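Local coordinates for protein putative LacI-family transcriptional regulator (Bacteroides fragilis, PDB 3GBV) that probably regulates transcription as a LacI-family repressor or activator, with a periplasmic-binding-protein-like domain expected to sense a small-molecule effector, at residues Ala111-Asn116 and Ile262-Asp267; His118-Phe123 and Ile229-Leu234; Gly160-Met165 and Ile174-Leu179; Met190-Phe195 and Gln219-Ser224. All coordinates share one frame; numbering follows the deposited sequence.

Contact 1 of 4, residues Ala111-Asn116 and Ile262-Asp267; sequences AFFGQN and IKTLCD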
# COMPACT_ATOMS: atom_id res chain seq x y z
N ALA A 111 -23.09 -7.28 -3.29
CA ALA A 111 -21.82 -6.80 -2.74
C ALA A 111 -21.08 -5.88 -3.72
O ALA A 111 -21.27 -5.95 -4.94
CB ALA A 111 -20.94 -7.98 -2.38
N PHE A 112 -20.23 -5.02 -3.17
CA PHE A 112 -19.45 -4.06 -3.95
C PHE A 112 -17.99 -4.11 -3.54
O PHE A 112 -17.67 -4.20 -2.35
CB PHE A 112 -19.97 -2.64 -3.74
CG PHE A 112 -19.04 -1.56 -4.27
CD1 PHE A 112 -18.91 -1.33 -5.63
CD2 PHE A 112 -18.29 -0.78 -3.39
CE1 PHE A 112 -18.05 -0.35 -6.12
CE2 PHE A 112 -17.42 0.21 -3.86
CZ PHE A 112 -17.30 0.43 -5.23
N PHE A 113 -17.12 -4.04 -4.54
CA PHE A 113 -15.68 -4.06 -4.33
C PHE A 113 -15.12 -2.92 -5.15
O PHE A 113 -15.26 -2.89 -6.39
CB PHE A 113 -15.06 -5.38 -4.80
CG PHE A 113 -15.41 -6.55 -3.93
CD1 PHE A 113 -14.69 -6.82 -2.78
CD2 PHE A 113 -16.49 -7.37 -4.25
CE1 PHE A 113 -15.04 -7.88 -1.95
CE2 PHE A 113 -16.85 -8.43 -3.43
CZ PHE A 113 -16.12 -8.69 -2.28
N GLY A 114 -14.50 -1.97 -4.46
CA GLY A 114 -13.92 -0.81 -5.11
C GLY A 114 -13.53 0.20 -4.06
O GLY A 114 -13.73 -0.01 -2.86
N GLN A 115 -12.95 1.32 -4.49
CA GLN A 115 -12.55 2.33 -3.54
C GLN A 115 -13.72 3.19 -3.13
O GLN A 115 -14.76 3.24 -3.79
CB GLN A 115 -11.49 3.26 -4.12
CG GLN A 115 -10.16 2.62 -4.46
CD GLN A 115 -9.11 3.66 -4.79
OE1 GLN A 115 -9.39 4.67 -5.44
NE2 GLN A 115 -7.89 3.41 -4.34
N ASN A 116 -13.55 3.85 -1.99
CA ASN A 116 -14.53 4.80 -1.52
C ASN A 116 -14.08 6.00 -2.38
O ASN A 116 -13.12 6.71 -2.04
CB ASN A 116 -14.32 5.09 -0.04
CG ASN A 116 -15.17 6.24 0.43
OD1 ASN A 116 -15.16 7.32 -0.16
ND2 ASN A 116 -15.91 6.02 1.51
N ILE A 262 -15.61 -13.26 -7.12
CA ILE A 262 -15.91 -14.67 -7.32
C ILE A 262 -16.03 -15.40 -5.99
O ILE A 262 -16.92 -16.23 -5.79
CB ILE A 262 -14.81 -15.36 -8.15
CG1 ILE A 262 -14.61 -14.62 -9.47
CG2 ILE A 262 -15.21 -16.81 -8.41
CD1 ILE A 262 -15.81 -14.65 -10.39
N LYS A 263 -15.12 -15.09 -5.07
CA LYS A 263 -15.13 -15.70 -3.75
C LYS A 263 -16.48 -15.43 -3.08
O LYS A 263 -17.11 -16.34 -2.54
CB LYS A 263 -14.00 -15.13 -2.89
CG LYS A 263 -13.94 -15.72 -1.48
CD LYS A 263 -12.86 -15.05 -0.65
CE LYS A 263 -12.78 -15.64 0.75
NZ LYS A 263 -14.08 -15.52 1.46
N THR A 264 -16.91 -14.16 -3.12
CA THR A 264 -18.18 -13.75 -2.52
C THR A 264 -19.36 -14.51 -3.13
O THR A 264 -20.28 -14.90 -2.43
CB THR A 264 -18.43 -12.25 -2.72
OG1 THR A 264 -17.33 -11.49 -2.17
CG2 THR A 264 -19.72 -11.84 -2.02
N LEU A 265 -19.32 -14.72 -4.44
CA LEU A 265 -20.39 -15.45 -5.11
C LEU A 265 -20.39 -16.92 -4.68
O LEU A 265 -21.44 -17.51 -4.47
CB LEU A 265 -20.23 -15.35 -6.63
CG LEU A 265 -20.55 -13.97 -7.21
CD1 LEU A 265 -20.29 -13.95 -8.72
CD2 LEU A 265 -22.00 -13.64 -6.92
N CYS A 266 -19.19 -17.49 -4.55
CA CYS A 266 -19.05 -18.88 -4.14
C CYS A 266 -19.62 -19.11 -2.76
O CYS A 266 -20.51 -19.94 -2.58
CB CYS A 266 -17.59 -19.31 -4.16
SG CYS A 266 -16.91 -19.58 -5.81
N ASP A 267 -19.14 -18.38 -1.76
CA ASP A 267 -19.65 -18.63 -0.43
C ASP A 267 -21.08 -18.17 -0.19
O ASP A 267 -21.67 -18.51 0.83
CB ASP A 267 -18.69 -18.08 0.64
CG ASP A 267 -18.24 -16.68 0.36
OD1 ASP A 267 -17.27 -16.23 1.01
OD2 ASP A 267 -18.87 -16.03 -0.51
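F113 meets T264 with the edge of its ring, and this pair shows how a buried hydroxyl can be accommodated beside an aromatic edge. The far corner of the ring does the touching: F113 CZ lies 3.1 Å from T264 OG1, close to the ring plane, so that the weakly polar C-H edge rather than the pi cloud faces the oxygen. Two residues back on the strand, the methyl A111 CB rests against T264 CG2 at 4.1 Å. The threonine thus presents a different branch to each neighbour, CG2 standing anti to its backbone N and OG1 beside that N (chi1 -56°). The latter setting also lets OG1 hydrogen-bond to the carbonyl of N260, one turn earlier, so the buried hydroxyl is satisfied within its own helix. I98 of the adjoining strand touches both F113 and T264 and fills in beside them. From the same helix, I262, L265 and C266 reach F11 of strand 9-16. Strand 111-114 itself is hydrogen-bonded between strands 97-100 and 278-280. A helix laid against a parallel sheet through alternate strand residues is the layered alpha/beta packing of the N-terminal lobe in periplasmic-binding-protein-like domains.

Contact 2 of 4, residues His118-Phe123 and Ile229-Leu234; sequences HQSGYF and IGYDLL. With EDO (1,2-ethanediol), chain D.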
# COMPACT_ATOMS: atom_id res chain seq x y z
N HIS A 118 -15.15 8.97 -2.97
CA HIS A 118 -15.09 10.28 -2.34
C HIS A 118 -13.78 10.46 -1.58
O HIS A 118 -13.08 11.46 -1.77
CB HIS A 118 -16.28 10.47 -1.39
CG HIS A 118 -16.44 11.88 -0.89
ND1 HIS A 118 -16.25 12.22 0.43
CD2 HIS A 118 -16.74 13.03 -1.54
CE1 HIS A 118 -16.42 13.52 0.58
NE2 HIS A 118 -16.72 14.04 -0.61
N GLN A 119 -13.45 9.49 -0.73
CA GLN A 119 -12.23 9.53 0.07
C GLN A 119 -10.98 9.41 -0.79
O GLN A 119 -9.95 9.99 -0.47
CB GLN A 119 -12.24 8.39 1.10
CG GLN A 119 -11.10 8.44 2.10
CD GLN A 119 -11.18 9.67 3.00
OE1 GLN A 119 -12.28 10.10 3.37
NE2 GLN A 119 -10.02 10.22 3.36
N SER A 120 -11.07 8.64 -1.88
CA SER A 120 -9.94 8.45 -2.77
C SER A 120 -9.55 9.78 -3.41
O SER A 120 -8.37 10.07 -3.58
CB SER A 120 -10.28 7.43 -3.85
OG SER A 120 -9.20 7.27 -4.76
N GLY A 121 -10.55 10.58 -3.76
CA GLY A 121 -10.31 11.86 -4.38
C GLY A 121 -9.80 12.88 -3.38
O GLY A 121 -8.94 13.71 -3.70
N TYR A 122 -10.34 12.83 -2.16
CA TYR A 122 -9.94 13.73 -1.08
C TYR A 122 -8.45 13.50 -0.81
O TYR A 122 -7.66 14.45 -0.67
CB TYR A 122 -10.77 13.40 0.17
CG TYR A 122 -10.68 14.42 1.28
CD1 TYR A 122 -11.38 15.61 1.22
CD2 TYR A 122 -9.89 14.18 2.41
CE1 TYR A 122 -11.31 16.55 2.25
CE2 TYR A 122 -9.82 15.10 3.45
CZ TYR A 122 -10.53 16.28 3.36
OH TYR A 122 -10.44 17.20 4.39
N PHE A 123 -8.06 12.23 -0.75
CA PHE A 123 -6.68 11.83 -0.53
C PHE A 123 -5.79 12.29 -1.68
O PHE A 123 -4.66 12.75 -1.46
CB PHE A 123 -6.59 10.30 -0.41
CG PHE A 123 -5.18 9.76 -0.45
CD1 PHE A 123 -4.40 9.69 0.70
CD2 PHE A 123 -4.64 9.30 -1.65
CE1 PHE A 123 -3.10 9.17 0.65
CE2 PHE A 123 -3.34 8.78 -1.70
CZ PHE A 123 -2.57 8.71 -0.55
N ILE A 229 -0.38 13.08 -11.29
CA ILE A 229 -0.78 12.17 -10.24
C ILE A 229 -1.80 11.34 -11.01
O ILE A 229 -2.71 11.88 -11.64
CB ILE A 229 -1.45 12.86 -9.05
CG1 ILE A 229 -0.38 13.48 -8.15
CG2 ILE A 229 -2.29 11.84 -8.24
CD1 ILE A 229 -0.90 13.93 -6.81
N GLY A 230 -1.64 10.03 -11.00
CA GLY A 230 -2.56 9.19 -11.73
C GLY A 230 -3.05 8.01 -10.93
O GLY A 230 -2.72 7.86 -9.76
N TYR A 231 -3.84 7.17 -11.59
CA TYR A 231 -4.40 5.99 -10.96
C TYR A 231 -4.01 4.68 -11.64
O TYR A 231 -3.82 4.63 -12.86
CB TYR A 231 -5.92 6.09 -10.93
CG TYR A 231 -6.48 6.89 -9.77
CD1 TYR A 231 -7.07 6.25 -8.67
CD2 TYR A 231 -6.44 8.28 -9.78
CE1 TYR A 231 -7.61 6.99 -7.62
CE2 TYR A 231 -6.98 9.02 -8.74
CZ TYR A 231 -7.57 8.38 -7.67
OH TYR A 231 -8.13 9.15 -6.66
N ASP A 232 -3.87 3.65 -10.83
CA ASP A 232 -3.58 2.30 -11.29
C ASP A 232 -2.22 1.99 -11.87
O ASP A 232 -1.56 2.83 -12.50
CB ASP A 232 -4.70 1.88 -12.24
CG ASP A 232 -6.07 2.09 -11.62
OD1 ASP A 232 -6.32 1.56 -10.50
OD2 ASP A 232 -6.90 2.78 -12.23
N LEU A 233 -1.81 0.75 -11.63
CA LEU A 233 -0.52 0.26 -12.05
C LEU A 233 -0.41 -0.35 -13.43
O LEU A 233 0.18 -1.41 -13.59
CB LEU A 233 -0.02 -0.73 -10.99
CG LEU A 233 0.67 -0.15 -9.74
CD1 LEU A 233 0.21 1.25 -9.47
CD2 LEU A 233 0.40 -1.04 -8.55
N LEU A 234 -0.98 0.30 -14.44
CA LEU A 234 -0.84 -0.20 -15.80
C LEU A 234 0.66 -0.09 -16.08
O LEU A 234 1.34 0.78 -15.52
CB LEU A 234 -1.58 0.68 -16.80
CG LEU A 234 -3.06 0.40 -17.06
CD1 LEU A 234 -3.85 0.63 -15.79
CD2 LEU A 234 -3.55 1.32 -18.19
C1 EDO D . -9.90 3.37 -11.27
O1 EDO D . -9.25 4.27 -12.17
C2 EDO D . -11.07 2.68 -11.96
O2 EDO D . -10.60 1.73 -12.91
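Hydrogen bonding dominates where Y231 meets S120: the phenol oxygen Y231 OH lies 2.9 Å from S120 OG. A second, weaker bond is possible from Y231 OH to the carbonyl S120 O at 3.2 Å, and the single phenolic proton cannot serve both fully. With S120 OG anti to its backbone N (chi1 178°) and beside its carbonyl carbon, hydroxyl and carbonyl group together around the tip of the tyrosine. Van der Waals contact follows from the same approach. S120 OG arrives at the ring edge, in its plane, 3.3 Å from Y231 CE1, while R157 packs against both side chains from helix 152-168. The third kind involves a bound additive: an ethanediol molecule, probably from the crystallisation liquor, bonds through its O1 to D232 OD2 at 2.8 Å. The D232 side chain also touches S209 and Q252. The strongest partner of the serine hydroxyl is the amide oxygen of Q115, in the segment leading from one lobe to the other. As an amide oxygen can only accept, S120 OG probably donates to it; the Y231 proton remains open between S120 OG and S120 O. The linked oxygens join strand 227-231 and helix 117-131 to the interlobe crossover.

Contact 3 of 4, residues Gly160-Met165 and Ile174-Leu179; sequences GFRQYM and ILELNL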
# COMPACT_ATOMS: atom_id res chain seq x y z
N GLY A 160 -14.73 14.55 -4.24
CA GLY A 160 -13.96 14.54 -3.00
C GLY A 160 -12.73 15.41 -3.16
O GLY A 160 -12.25 16.04 -2.21
N PHE A 161 -12.21 15.43 -4.38
CA PHE A 161 -11.04 16.22 -4.71
C PHE A 161 -11.36 17.71 -4.53
O PHE A 161 -10.62 18.45 -3.86
CB PHE A 161 -10.64 15.94 -6.16
CG PHE A 161 -9.46 16.74 -6.62
CD1 PHE A 161 -8.17 16.29 -6.36
CD2 PHE A 161 -9.62 17.93 -7.31
CE1 PHE A 161 -7.05 17.01 -6.78
CE2 PHE A 161 -8.51 18.67 -7.74
CZ PHE A 161 -7.22 18.20 -7.47
N ARG A 162 -12.46 18.15 -5.12
CA ARG A 162 -12.86 19.54 -5.03
C ARG A 162 -13.19 19.95 -3.59
O ARG A 162 -12.97 21.10 -3.21
CB ARG A 162 -14.05 19.81 -5.94
CG ARG A 162 -13.77 19.64 -7.44
CD ARG A 162 -15.05 19.75 -8.27
NE ARG A 162 -14.84 19.44 -9.69
CZ ARG A 162 -14.21 20.23 -10.56
NH1 ARG A 162 -13.72 21.41 -10.20
NH2 ARG A 162 -14.06 19.82 -11.81
N GLN A 163 -13.69 19.01 -2.79
CA GLN A 163 -14.02 19.34 -1.41
C GLN A 163 -12.75 19.70 -0.66
O GLN A 163 -12.69 20.71 0.04
CB GLN A 163 -14.71 18.17 -0.71
CG GLN A 163 -15.34 18.57 0.62
CD GLN A 163 -15.97 17.40 1.35
OE1 GLN A 163 -16.69 16.58 0.76
NE2 GLN A 163 -15.71 17.31 2.66
N TYR A 164 -11.72 18.87 -0.82
CA TYR A 164 -10.45 19.11 -0.16
C TYR A 164 -9.88 20.46 -0.61
O TYR A 164 -9.40 21.25 0.20
CB TYR A 164 -9.43 18.02 -0.50
CG TYR A 164 -8.11 18.19 0.22
CD1 TYR A 164 -7.83 17.49 1.40
CD2 TYR A 164 -7.14 19.09 -0.26
CE1 TYR A 164 -6.62 17.68 2.08
CE2 TYR A 164 -5.95 19.29 0.41
CZ TYR A 164 -5.69 18.58 1.58
OH TYR A 164 -4.52 18.77 2.26
N MSE A 165 -9.93 20.70 -1.92
CA MSE A 165 -9.42 21.95 -2.47
C MSE A 165 -10.19 23.15 -1.90
O MSE A 165 -9.62 24.21 -1.67
CB MSE A 165 -9.55 21.95 -3.99
CG MSE A 165 -8.79 20.84 -4.69
SE MSE A 165 -6.86 21.17 -4.46
CE MSE A 165 -6.57 22.72 -5.68
N ILE A 174 -8.92 25.69 -10.47
CA ILE A 174 -8.96 24.32 -10.96
C ILE A 174 -9.35 24.27 -12.43
O ILE A 174 -10.51 24.41 -12.78
CB ILE A 174 -9.95 23.48 -10.12
CG1 ILE A 174 -9.49 23.48 -8.66
CG2 ILE A 174 -10.04 22.05 -10.68
CD1 ILE A 174 -10.42 22.74 -7.72
N LEU A 175 -8.35 24.08 -13.29
CA LEU A 175 -8.57 24.01 -14.73
C LEU A 175 -8.99 22.59 -15.12
O LEU A 175 -8.81 21.63 -14.36
CB LEU A 175 -7.28 24.38 -15.47
CG LEU A 175 -6.67 25.77 -15.21
CD1 LEU A 175 -5.35 25.90 -15.95
CD2 LEU A 175 -7.64 26.87 -15.64
N GLU A 176 -9.56 22.46 -16.31
CA GLU A 176 -10.02 21.18 -16.79
C GLU A 176 -9.65 21.03 -18.26
O GLU A 176 -9.74 21.99 -19.02
CB GLU A 176 -11.53 21.06 -16.64
CG GLU A 176 -12.03 21.17 -15.21
CD GLU A 176 -13.52 21.44 -15.14
OE1 GLU A 176 -13.92 22.60 -15.39
OE2 GLU A 176 -14.30 20.50 -14.84
N LEU A 177 -9.23 19.84 -18.66
CA LEU A 177 -8.90 19.58 -20.05
C LEU A 177 -9.57 18.27 -20.41
O LEU A 177 -9.24 17.23 -19.84
CB LEU A 177 -7.39 19.46 -20.25
CG LEU A 177 -7.03 19.07 -21.69
CD1 LEU A 177 -7.45 20.17 -22.65
CD2 LEU A 177 -5.54 18.82 -21.80
N ASN A 178 -10.51 18.33 -21.34
CA ASN A 178 -11.21 17.13 -21.76
C ASN A 178 -10.71 16.62 -23.08
O ASN A 178 -10.76 17.33 -24.09
CB ASN A 178 -12.72 17.40 -21.87
CG ASN A 178 -13.34 17.75 -20.55
OD1 ASN A 178 -13.35 16.94 -19.63
ND2 ASN A 178 -13.87 18.96 -20.44
N LEU A 179 -10.20 15.40 -23.08
CA LEU A 179 -9.73 14.76 -24.29
C LEU A 179 -10.95 13.99 -24.80
O LEU A 179 -11.86 13.69 -24.03
CB LEU A 179 -8.58 13.80 -23.98
CG LEU A 179 -7.37 14.42 -23.27
CD1 LEU A 179 -6.38 13.32 -22.89
CD2 LEU A 179 -6.71 15.46 -24.17
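I174 supplies the compact half of this interface, inserting its two branches against different residues of helix 152-168. Its CD1 methyl meets the base of selenomethionine M165, 3.9 Å from M165 CB and equally far from M165 CG. M165 CG is itself backed from within the helix, standing 3.7 Å above the plane of the F161 ring, offset toward its rim. I174 CG2, on the other branch, approaches the guanidinium obliquely, 3.8 Å from R162 NH1. I140, on the neighbouring strand 137-144, touches both R162 and I174.

Toward solvent the contact turns polar and looser. R162 stretches out from CG to NE, which carries its head past I174 to the carboxylate of E176. R162 NH2 lies 3.1 Å from E176 OE2, making a salt bridge, but the hydrogen bond within it is weak: the angle at the hydrogen is only 121° and the two flat groups stand 78° apart. Charge, more than directed bonding, probably holds the pair. Each end also has a stronger partner elsewhere, E158 for the arginine and R142 for the glutamate. The heads of R162 and R142 come close to one another, and E176 OE2, shared between them, would probably offset their like charges. The helix segment runs nearly antiparallel to the strand, at 156°. Strand 137-144, helix 152-168 and edge strand 173-180 make a beta-alpha-beta crossover, the repeating unit of Rossmann-like lobes such as this one.

Contact 4 of 4, residues Met190-Phe195 and Gln219-Ser224; sequences MLDDFF and QQRRKS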
# COMPACT_ATOMS: atom_id res chain seq x y z
N MSE A 190 -4.92 18.44 -28.31
CA MSE A 190 -5.63 19.06 -27.18
C MSE A 190 -4.59 19.57 -26.18
O MSE A 190 -4.69 20.69 -25.68
CB MSE A 190 -6.52 18.04 -26.46
CG MSE A 190 -7.69 17.47 -27.28
SE MSE A 190 -9.21 18.74 -27.43
CE MSE A 190 -9.32 19.47 -25.59
N LEU A 191 -3.59 18.74 -25.90
CA LEU A 191 -2.54 19.10 -24.95
C LEU A 191 -1.74 20.32 -25.42
O LEU A 191 -1.47 21.22 -24.62
CB LEU A 191 -1.59 17.92 -24.70
CG LEU A 191 -1.95 16.80 -23.70
CD1 LEU A 191 -2.44 17.41 -22.40
CD2 LEU A 191 -2.99 15.89 -24.27
N ASP A 192 -1.35 20.35 -26.69
CA ASP A 192 -0.59 21.49 -27.21
C ASP A 192 -1.32 22.80 -26.96
O ASP A 192 -0.74 23.76 -26.45
CB ASP A 192 -0.31 21.36 -28.71
CG ASP A 192 0.66 20.24 -29.03
OD1 ASP A 192 1.62 20.04 -28.25
OD2 ASP A 192 0.48 19.57 -30.07
N ASP A 193 -2.60 22.85 -27.31
CA ASP A 193 -3.37 24.06 -27.10
C ASP A 193 -3.44 24.42 -25.62
O ASP A 193 -3.22 25.57 -25.25
CB ASP A 193 -4.79 23.92 -27.68
CG ASP A 193 -4.80 23.85 -29.21
OD1 ASP A 193 -4.08 24.66 -29.85
OD2 ASP A 193 -5.53 23.01 -29.78
N PHE A 194 -3.72 23.43 -24.78
CA PHE A 194 -3.81 23.67 -23.34
C PHE A 194 -2.53 24.24 -22.75
O PHE A 194 -2.55 25.27 -22.08
CB PHE A 194 -4.17 22.38 -22.59
CG PHE A 194 -4.13 22.52 -21.09
CD1 PHE A 194 -5.18 23.13 -20.41
CD2 PHE A 194 -3.01 22.12 -20.36
CE1 PHE A 194 -5.11 23.34 -19.03
CE2 PHE A 194 -2.93 22.32 -18.98
CZ PHE A 194 -3.98 22.93 -18.32
N PHE A 195 -1.41 23.57 -22.99
CA PHE A 195 -0.14 24.03 -22.45
C PHE A 195 0.30 25.35 -23.07
O PHE A 195 1.10 26.08 -22.50
CB PHE A 195 0.93 22.96 -22.63
CG PHE A 195 0.83 21.85 -21.62
CD1 PHE A 195 0.73 20.53 -22.03
CD2 PHE A 195 0.83 22.14 -20.26
CE1 PHE A 195 0.63 19.50 -21.09
CE2 PHE A 195 0.74 21.11 -19.31
CZ PHE A 195 0.64 19.79 -19.73
N GLN A 219 6.74 13.11 -22.12
CA GLN A 219 7.99 12.43 -22.40
C GLN A 219 8.45 12.71 -23.82
O GLN A 219 9.61 13.04 -24.05
CB GLN A 219 7.82 10.92 -22.21
CG GLN A 219 9.10 10.12 -22.26
CD GLN A 219 9.96 10.28 -21.01
OE1 GLN A 219 11.02 9.67 -20.90
NE2 GLN A 219 9.49 11.10 -20.07
N GLN A 220 7.52 12.58 -24.76
CA GLN A 220 7.83 12.80 -26.17
C GLN A 220 8.09 14.27 -26.47
O GLN A 220 8.65 14.62 -27.50
CB GLN A 220 6.68 12.29 -27.04
CG GLN A 220 7.14 11.75 -28.39
CD GLN A 220 6.19 12.07 -29.53
OE1 GLN A 220 5.04 11.61 -29.55
NE2 GLN A 220 6.66 12.87 -30.48
N ARG A 221 7.67 15.15 -25.57
CA ARG A 221 7.89 16.58 -25.76
C ARG A 221 8.99 17.02 -24.80
O ARG A 221 9.23 18.21 -24.62
CB ARG A 221 6.61 17.37 -25.47
CG ARG A 221 5.48 17.13 -26.46
CD ARG A 221 5.54 18.08 -27.64
NE ARG A 221 4.41 17.89 -28.55
CZ ARG A 221 4.14 18.68 -29.59
NH1 ARG A 221 4.91 19.72 -29.85
NH2 ARG A 221 3.09 18.42 -30.37
N ARG A 222 9.64 16.04 -24.18
CA ARG A 222 10.70 16.31 -23.22
C ARG A 222 10.39 17.48 -22.31
O ARG A 222 11.27 18.27 -21.96
CB ARG A 222 12.04 16.51 -23.94
CG ARG A 222 12.50 15.27 -24.69
CD ARG A 222 13.78 15.50 -25.47
NE ARG A 222 13.80 14.71 -26.69
CZ ARG A 222 14.28 13.48 -26.80
NH1 ARG A 222 14.80 12.86 -25.74
NH2 ARG A 222 14.23 12.85 -27.96
N LYS A 223 9.12 17.60 -21.94
CA LYS A 223 8.67 18.65 -21.04
C LYS A 223 8.87 18.04 -19.64
O LYS A 223 8.32 16.99 -19.34
CB LYS A 223 7.19 18.95 -21.28
CG LYS A 223 6.56 19.94 -20.31
CD LYS A 223 7.21 21.31 -20.40
CE LYS A 223 6.32 22.38 -19.77
NZ LYS A 223 4.98 22.41 -20.43
N SER A 224 9.66 18.70 -18.81
CA SER A 224 9.94 18.20 -17.47
C SER A 224 9.50 19.17 -16.38
O SER A 224 9.82 18.98 -15.20
CB SER A 224 11.43 17.91 -17.32
OG SER A 224 12.17 19.12 -17.31
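A Schellman motif ends helix 212-220, and the turn it makes offers R221 and K223 to the neighbouring helix 187-197. R222, with positive phi, is the C-prime residue of the motif; its neighbours R221 and K223 make the contact. R221 forms a salt bridge with D192, its NH2 lying 2.9 Å from D192 OD2 and 3.0 Å from D192 OD1. The approach is not the flat, side-by-side pairing often drawn for such ions: the planes of carboxylate and guanidinium are 75° apart, and OD1 sits 3.0 Å above the guanidinium face toward its rim. A bend at chi2 (-89°) turns the arginine chain to meet the acid this way. D192 OD1 also accepts a hydrogen bond from Y217, within helix 212-220, which helps to fix the carboxylate.

Helices 187-197 and 212-220 lie side by side in the Rossmann-like lobe, flanking strand 203-206 in sequence, with L191 packed between I214, Y217 and F141 of the sheet. One turn on from D192, the ring of F195 receives the ammonium of K223 over one face in a cation-pi interaction. K223 NZ is 4.5 Å from the ring centroid, 25° off the normal, and F195 CD2 is its nearest carbon at 4.2 Å. F226 meets the same phenylalanine edge-to-face, and the K223 side chain also touches L218.

Followed from the N terminus, the chain first completes most of one lobe and then opens contact 1 at residues 111-116. Contact 2 opens directly afterwards, at 118-123, in the helix that begins the second lobe. Contact 3 closes a short loop across 160-165 and 174-179, and contact 4 follows in series, from 190-195 to 219-224. The chain then closes contact 2 at 229-234 and returns to the first lobe to close contact 1 at 262-267. Contacts 3 and 4 both nest inside contact 2, which nests inside contact 1; none cross. Contacts 2, 3 and 4 consolidate the second lobe, contact 1 the first, and contacts 1 and 2 touch where the chain crosses between the lobes.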